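Local coordinates for 462aa long hypothetical selenium-binding protein (Sulfolobus tokodaii, PDB 2ECE) that is of unknown function but belongs to the selenium-binding protein family and may therefore bind selenium, at residues 337-340 with 345-348; 370-373 with 377-380. One frame throughout, in Å; residues are numbered along the deposited sequence.

Contact 1: 337-340 with 345-348; sequences LSLW and VRQY
Leu337 and Arg346 form an antiparallel hydrogen-bonded pair joined in both directions. Arg346 N donates to Leu337 O (2.8 Å), and Leu337 N returns a bond to Arg346 O (3.0 Å). Leu337 O also takes a CA-H...O contact from Val345 CA at 3.1 Å. The Arg346 side chain rises from the same sheet face as that of Leu337. From CB, its CG stands beside the backbone N (chi1 -62°), the chain beyond is extended as far as NE, and CG, CD and NE in turn pass CD1 of Leu339. Strands 334-339 and 344-349 are a beta hairpin, the two middle strands of a four-stranded antiparallel blade of the beta-propeller. Further out, NE lies 4.0 Å from both Leu339 CD1 and Leu339 CD2, and forms a salt bridge with Glu344 OE1. At the tip the guanidinium divides: NH2 lies by Leu339 CD2, 4.1 Å away, and NH1 donates to Tyr348 OH over 3.0 Å, with the hydroxyl oxygen nearly in the guanidinium plane. The tyrosine ring crosses Leu337 at about a right angle, its CE1 3.8 Å from Leu337 CG. Ile300 of strand 291-304 packs on Leu337, Arg346 and Tyr348.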
ATOM      1  N   LEU A 337       7.384  -0.837   9.459  1.00 22.93           N
ATOM      2  CA  LEU A 337       6.564   0.365   9.429  1.00 23.82           C
ATOM      3  C   LEU A 337       7.392   1.499   8.865  1.00 24.85           C
ATOM      4  O   LEU A 337       8.618   1.521   9.000  1.00 23.46           O
ATOM      5  CB  LEU A 337       6.115   0.815  10.829  1.00 26.77           C
ATOM      6  CG  LEU A 337       5.770  -0.024  12.062  1.00 27.78           C
ATOM      7  CD1 LEU A 337       5.122   0.914  13.081  1.00 28.16           C
ATOM      8  CD2 LEU A 337       4.836  -1.161  11.736  1.00 29.94           C
ATOM      9  N   SER A 338       6.715   2.452   8.236  1.00 23.93           N
ATOM     10  CA  SER A 338       7.394   3.624   7.720  1.00 22.55           C
ATOM     11  C   SER A 338       6.853   4.773   8.565  1.00 23.19           C
ATOM     12  O   SER A 338       5.689   4.760   8.974  1.00 21.94           O
ATOM     13  CB  SER A 338       7.062   3.843   6.242  1.00 22.27           C
ATOM     14  OG  SER A 338       5.680   4.112   6.056  1.00 22.52           O
ATOM     15  N   LEU A 339       7.709   5.741   8.870  1.00 24.31           N
ATOM     16  CA  LEU A 339       7.292   6.905   9.637  1.00 24.03           C
ATOM     17  C   LEU A 339       7.533   8.059   8.685  1.00 24.54           C
ATOM     18  O   LEU A 339       8.646   8.569   8.570  1.00 22.07           O
ATOM     19  CB  LEU A 339       8.130   7.076  10.910  1.00 25.56           C
ATOM     20  CG  LEU A 339       7.723   6.293  12.164  1.00 27.29           C
ATOM     21  CD1 LEU A 339       8.031   4.813  11.983  1.00 27.79           C
ATOM     22  CD2 LEU A 339       8.481   6.843  13.373  1.00 28.02           C
ATOM     23  N   TRP A 340       6.473   8.447   7.989  1.00 23.77           N
ATOM     24  CA  TRP A 340       6.531   9.509   7.000  1.00 22.21           C
ATOM     25  C   TRP A 340       6.716  10.900   7.598  1.00 23.01           C
ATOM     26  O   TRP A 340       7.073  11.835   6.890  1.00 22.15           O
ATOM     27  CB  TRP A 340       5.257   9.470   6.162  1.00 21.73           C
ATOM     28  CG  TRP A 340       5.340  10.265   4.910  1.00 22.21           C
ATOM     29  CD1 TRP A 340       6.166  10.038   3.844  1.00 22.71           C
ATOM     30  CD2 TRP A 340       4.522  11.384   4.554  1.00 22.23           C
ATOM     31  NE1 TRP A 340       5.904  10.947   2.838  1.00 21.28           N
ATOM     32  CE2 TRP A 340       4.902  11.786   3.253  1.00 21.81           C
ATOM     33  CE3 TRP A 340       3.505  12.091   5.212  1.00 22.64           C
ATOM     34  CZ2 TRP A 340       4.295  12.853   2.593  1.00 21.81           C
ATOM     35  CZ3 TRP A 340       2.900  13.158   4.551  1.00 23.11           C
ATOM     36  CH2 TRP A 340       3.301  13.527   3.259  1.00 22.33           C
ATOM     37  N   VAL A 345      12.106   3.861   9.036  1.00 24.55           N
ATOM     38  CA  VAL A 345      11.543   2.593   8.614  1.00 23.34           C
ATOM     39  C   VAL A 345      11.980   1.745   9.795  1.00 23.98           C
ATOM     40  O   VAL A 345      13.158   1.767  10.174  1.00 23.85           O
ATOM     41  CB  VAL A 345      12.177   2.005   7.333  1.00 22.71           C
ATOM     42  CG1 VAL A 345      11.616   0.609   7.099  1.00 21.28           C
ATOM     43  CG2 VAL A 345      11.865   2.879   6.125  1.00 20.68           C
ATOM     44  N   ARG A 346      11.035   1.040  10.405  1.00 24.88           N
ATOM     45  CA  ARG A 346      11.332   0.193  11.547  1.00 24.97           C
ATOM     46  C   ARG A 346      10.981  -1.255  11.242  1.00 27.50           C
ATOM     47  O   ARG A 346      10.153  -1.540  10.366  1.00 26.29           O
ATOM     48  CB  ARG A 346      10.533   0.645  12.772  1.00 25.04           C
ATOM     49  CG  ARG A 346      10.838   2.053  13.244  1.00 24.61           C
ATOM     50  CD  ARG A 346      10.069   2.367  14.518  1.00 25.35           C
ATOM     51  NE  ARG A 346      10.392   3.692  15.038  1.00 24.85           N
ATOM     52  CZ  ARG A 346      10.046   4.128  16.243  1.00 23.96           C
ATOM     53  NH1 ARG A 346       9.359   3.348  17.067  1.00 22.85           N
ATOM     54  NH2 ARG A 346      10.393   5.347  16.627  1.00 25.69           N
ATOM     55  N   GLN A 347      11.620  -2.161  11.974  1.00 26.96           N
ATOM     56  CA  GLN A 347      11.386  -3.589  11.842  1.00 26.61           C
ATOM     57  C   GLN A 347      10.994  -4.103  13.222  1.00 27.91           C
ATOM     58  O   GLN A 347      11.740  -3.940  14.184  1.00 29.87           O
ATOM     59  CB  GLN A 347      12.656  -4.308  11.380  1.00 24.77           C
ATOM     60  CG  GLN A 347      12.537  -5.827  11.399  1.00 23.36           C
ATOM     61  CD  GLN A 347      13.880  -6.524  11.293  1.00 25.11           C
ATOM     62  OE1 GLN A 347      14.153  -7.241  10.327  1.00 27.08           O
ATOM     63  NE2 GLN A 347      14.729  -6.313  12.287  1.00 25.01           N
ATOM     64  N   TYR A 348       9.816  -4.708  13.322  1.00 28.37           N
ATOM     65  CA  TYR A 348       9.358  -5.252  14.591  1.00 28.20           C
ATOM     66  C   TYR A 348       9.250  -6.766  14.505  1.00 28.76           C
ATOM     67  O   TYR A 348       8.631  -7.303  13.585  1.00 26.94           O
ATOM     68  CB  TYR A 348       7.990  -4.689  14.979  1.00 27.26           C
ATOM     69  CG  TYR A 348       7.999  -3.265  15.470  1.00 27.19           C
ATOM     70  CD1 TYR A 348       8.042  -2.198  14.577  1.00 27.09           C
ATOM     71  CD2 TYR A 348       7.955  -2.983  16.837  1.00 28.51           C
ATOM     72  CE1 TYR A 348       8.038  -0.878  15.032  1.00 27.76           C
ATOM     73  CE2 TYR A 348       7.952  -1.671  17.306  1.00 28.33           C
ATOM     74  CZ  TYR A 348       7.992  -0.621  16.396  1.00 30.01           C
ATOM     75  OH  TYR A 348       7.984   0.680  16.850  1.00 30.24           O
TER

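Contact 2: 370-373 with 377-380; sequences RADH and HKLT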
ATOM      1  N   ARG A 370      15.596  14.635   8.923  1.00 34.31           N
ATOM      2  CA  ARG A 370      16.208  15.303   7.773  1.00 34.84           C
ATOM      3  C   ARG A 370      17.463  14.521   7.377  1.00 33.73           C
ATOM      4  O   ARG A 370      18.464  15.091   6.941  1.00 32.39           O
ATOM      5  CB  ARG A 370      16.591  16.745   8.122  1.00 37.73           C
ATOM      6  CG  ARG A 370      15.696  17.794   7.482  1.00 42.90           C
ATOM      7  CD  ARG A 370      14.330  17.843   8.144  1.00 46.22           C
ATOM      8  NE  ARG A 370      13.345  18.613   7.375  1.00 49.31           N
ATOM      9  CZ  ARG A 370      12.743  18.172   6.271  1.00 51.23           C
ATOM     10  NH1 ARG A 370      13.024  16.962   5.799  1.00 50.91           N
ATOM     11  NH2 ARG A 370      11.850  18.934   5.645  1.00 50.19           N
ATOM     12  N   ALA A 371      17.389  13.203   7.532  1.00 33.08           N
ATOM     13  CA  ALA A 371      18.506  12.316   7.237  1.00 32.17           C
ATOM     14  C   ALA A 371      18.771  12.092   5.756  1.00 32.48           C
ATOM     15  O   ALA A 371      17.879  11.690   5.007  1.00 32.89           O
ATOM     16  CB  ALA A 371      18.285  10.971   7.929  1.00 32.24           C
ATOM     17  N   ASP A 372      20.006  12.359   5.337  1.00 30.75           N
ATOM     18  CA  ASP A 372      20.392  12.151   3.950  1.00 31.63           C
ATOM     19  C   ASP A 372      20.800  10.696   3.793  1.00 30.90           C
ATOM     20  O   ASP A 372      21.008   9.995   4.780  1.00 30.93           O
ATOM     21  CB  ASP A 372      21.561  13.058   3.558  1.00 33.70           C
ATOM     22  CG  ASP A 372      21.155  14.513   3.436  1.00 35.46           C
ATOM     23  OD1 ASP A 372      19.954  14.785   3.220  1.00 36.60           O
ATOM     24  OD2 ASP A 372      22.042  15.384   3.532  1.00 38.37           O
ATOM     25  N   HIS A 373      20.910  10.243   2.552  1.00 31.45           N
ATOM     26  CA  HIS A 373      21.293   8.865   2.272  1.00 31.84           C
ATOM     27  C   HIS A 373      22.783   8.683   2.564  1.00 33.13           C
ATOM     28  O   HIS A 373      23.583   9.588   2.322  1.00 32.62           O
ATOM     29  CB  HIS A 373      20.991   8.545   0.804  1.00 30.25           C
ATOM     30  CG  HIS A 373      21.014   7.085   0.476  1.00 31.98           C
ATOM     31  ND1 HIS A 373      22.169   6.412   0.137  1.00 32.24           N
ATOM     32  CD2 HIS A 373      20.019   6.168   0.431  1.00 31.84           C
ATOM     33  CE1 HIS A 373      21.883   5.146  -0.106  1.00 32.12           C
ATOM     34  NE2 HIS A 373      20.584   4.970   0.065  1.00 31.82           N
ATOM     35  N   HIS A 377      23.161  11.183  -1.246  1.00 30.00           N
ATOM     36  CA  HIS A 377      21.936  11.739  -1.819  1.00 28.75           C
ATOM     37  C   HIS A 377      21.049  12.493  -0.835  1.00 28.69           C
ATOM     38  O   HIS A 377      20.800  12.027   0.280  1.00 29.10           O
ATOM     39  CB  HIS A 377      21.099  10.630  -2.463  1.00 28.90           C
ATOM     40  CG  HIS A 377      21.876   9.737  -3.380  1.00 30.21           C
ATOM     41  ND1 HIS A 377      22.250   8.455  -3.034  1.00 29.00           N
ATOM     42  CD2 HIS A 377      22.352   9.944  -4.631  1.00 28.33           C
ATOM     43  CE1 HIS A 377      22.922   7.911  -4.032  1.00 27.98           C
ATOM     44  NE2 HIS A 377      22.998   8.793  -5.013  1.00 30.23           N
ATOM     45  N   LYS A 378      20.570  13.662  -1.253  1.00 28.14           N
ATOM     46  CA  LYS A 378      19.672  14.455  -0.424  1.00 28.89           C
ATOM     47  C   LYS A 378      18.300  13.803  -0.567  1.00 27.92           C
ATOM     48  O   LYS A 378      17.813  13.593  -1.681  1.00 27.55           O
ATOM     49  CB  LYS A 378      19.624  15.905  -0.915  1.00 30.44           C
ATOM     50  CG  LYS A 378      20.943  16.654  -0.762  1.00 33.58           C
ATOM     51  CD  LYS A 378      21.343  16.784   0.703  1.00 36.30           C
ATOM     52  CE  LYS A 378      22.745  17.373   0.854  1.00 37.38           C
ATOM     53  NZ  LYS A 378      23.111  17.552   2.288  1.00 38.59           N
ATOM     54  N   LEU A 379      17.682  13.473   0.558  1.00 27.29           N
ATOM     55  CA  LEU A 379      16.379  12.815   0.540  1.00 26.50           C
ATOM     56  C   LEU A 379      15.229  13.713   0.974  1.00 26.62           C
ATOM     57  O   LEU A 379      15.127  14.068   2.149  1.00 25.49           O
ATOM     58  CB  LEU A 379      16.404  11.588   1.454  1.00 24.55           C
ATOM     59  CG  LEU A 379      17.522  10.558   1.252  1.00 23.53           C
ATOM     60  CD1 LEU A 379      17.391   9.458   2.310  1.00 20.83           C
ATOM     61  CD2 LEU A 379      17.444   9.973  -0.159  1.00 22.07           C
ATOM     62  N   THR A 380      14.360  14.073   0.032  1.00 25.12           N
ATOM     63  CA  THR A 380      13.203  14.891   0.361  1.00 24.47           C
ATOM     64  C   THR A 380      12.115  13.940   0.864  1.00 25.61           C
ATOM     65  O   THR A 380      12.175  12.731   0.613  1.00 24.85           O
ATOM     66  CB  THR A 380      12.673  15.657  -0.871  1.00 25.37           C
ATOM     67  OG1 THR A 380      12.349  14.734  -1.916  1.00 23.97           O
ATOM     68  CG2 THR A 380      13.716  16.642  -1.371  1.00 23.51           C
TER
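Asp372 and His373 run beside Lys378 and His377, with the paired CA atoms 5.0 Å apart in each case, so the chain doubles back on itself without regular strand structure. One backbone bond joins the two runs: His373 N to His377 O, 2.9 Å. Just before it, Arg370 and Ala371 both face Gly365 in a G1 beta bulge. Lys378 starts away from Asp372, but a bend at chi2 (-63°) brings its end back, and NZ forms a salt bridge with Asp372 OD2 (2.7 Å) on the syn side, 28° out of the carboxylate plane. Its CD also lies against the carboxylate, 3.2 Å from OD2 of Asp372. An asparagine in place of Asp372 would probably leave the Lys378 ammonium without its charged mate and the lysine end less firmly anchored. This folded loop links two neighbouring blades of the beta-propeller, between strands 357-363 and 386-388. The histidines lie side by side, the edge of His377 toward the face of His373 in an offset edge-to-face pair with planes at 65°; Phe436 of strand 429-438 stacks on His377 and meets His373 edge-to-face. His373 ND1 is hydrogen-bonded to Ala375 N within the turn. Leu379 points toward segment 370-373, its CD1 3.5 Å from Ala371 O, and its CD2 lies 3.9 Å from His373 CB.

How the contacts relate
Followed from the N terminus, the chain first closes contact 1, where strand 334-339 turns back through a four-residue connection into strand 344-349. It then runs along strand 357-363, an edge strand of the same blade, and leaves it for the long loop in which contact 2 closes a shorter turn, with three residues between its segments. The two are in series, neither nested nor crossed. The centres of contact 1 and contact 2 are about 16 Å apart. The nearest atoms of contact 1 and contact 2 are about 7 Å apart, so the two do not touch. Contact 1 joins neighbouring strands inside one blade, while contact 2 folds the interblade connection, from which the chain enters the next blade at strand 386-388.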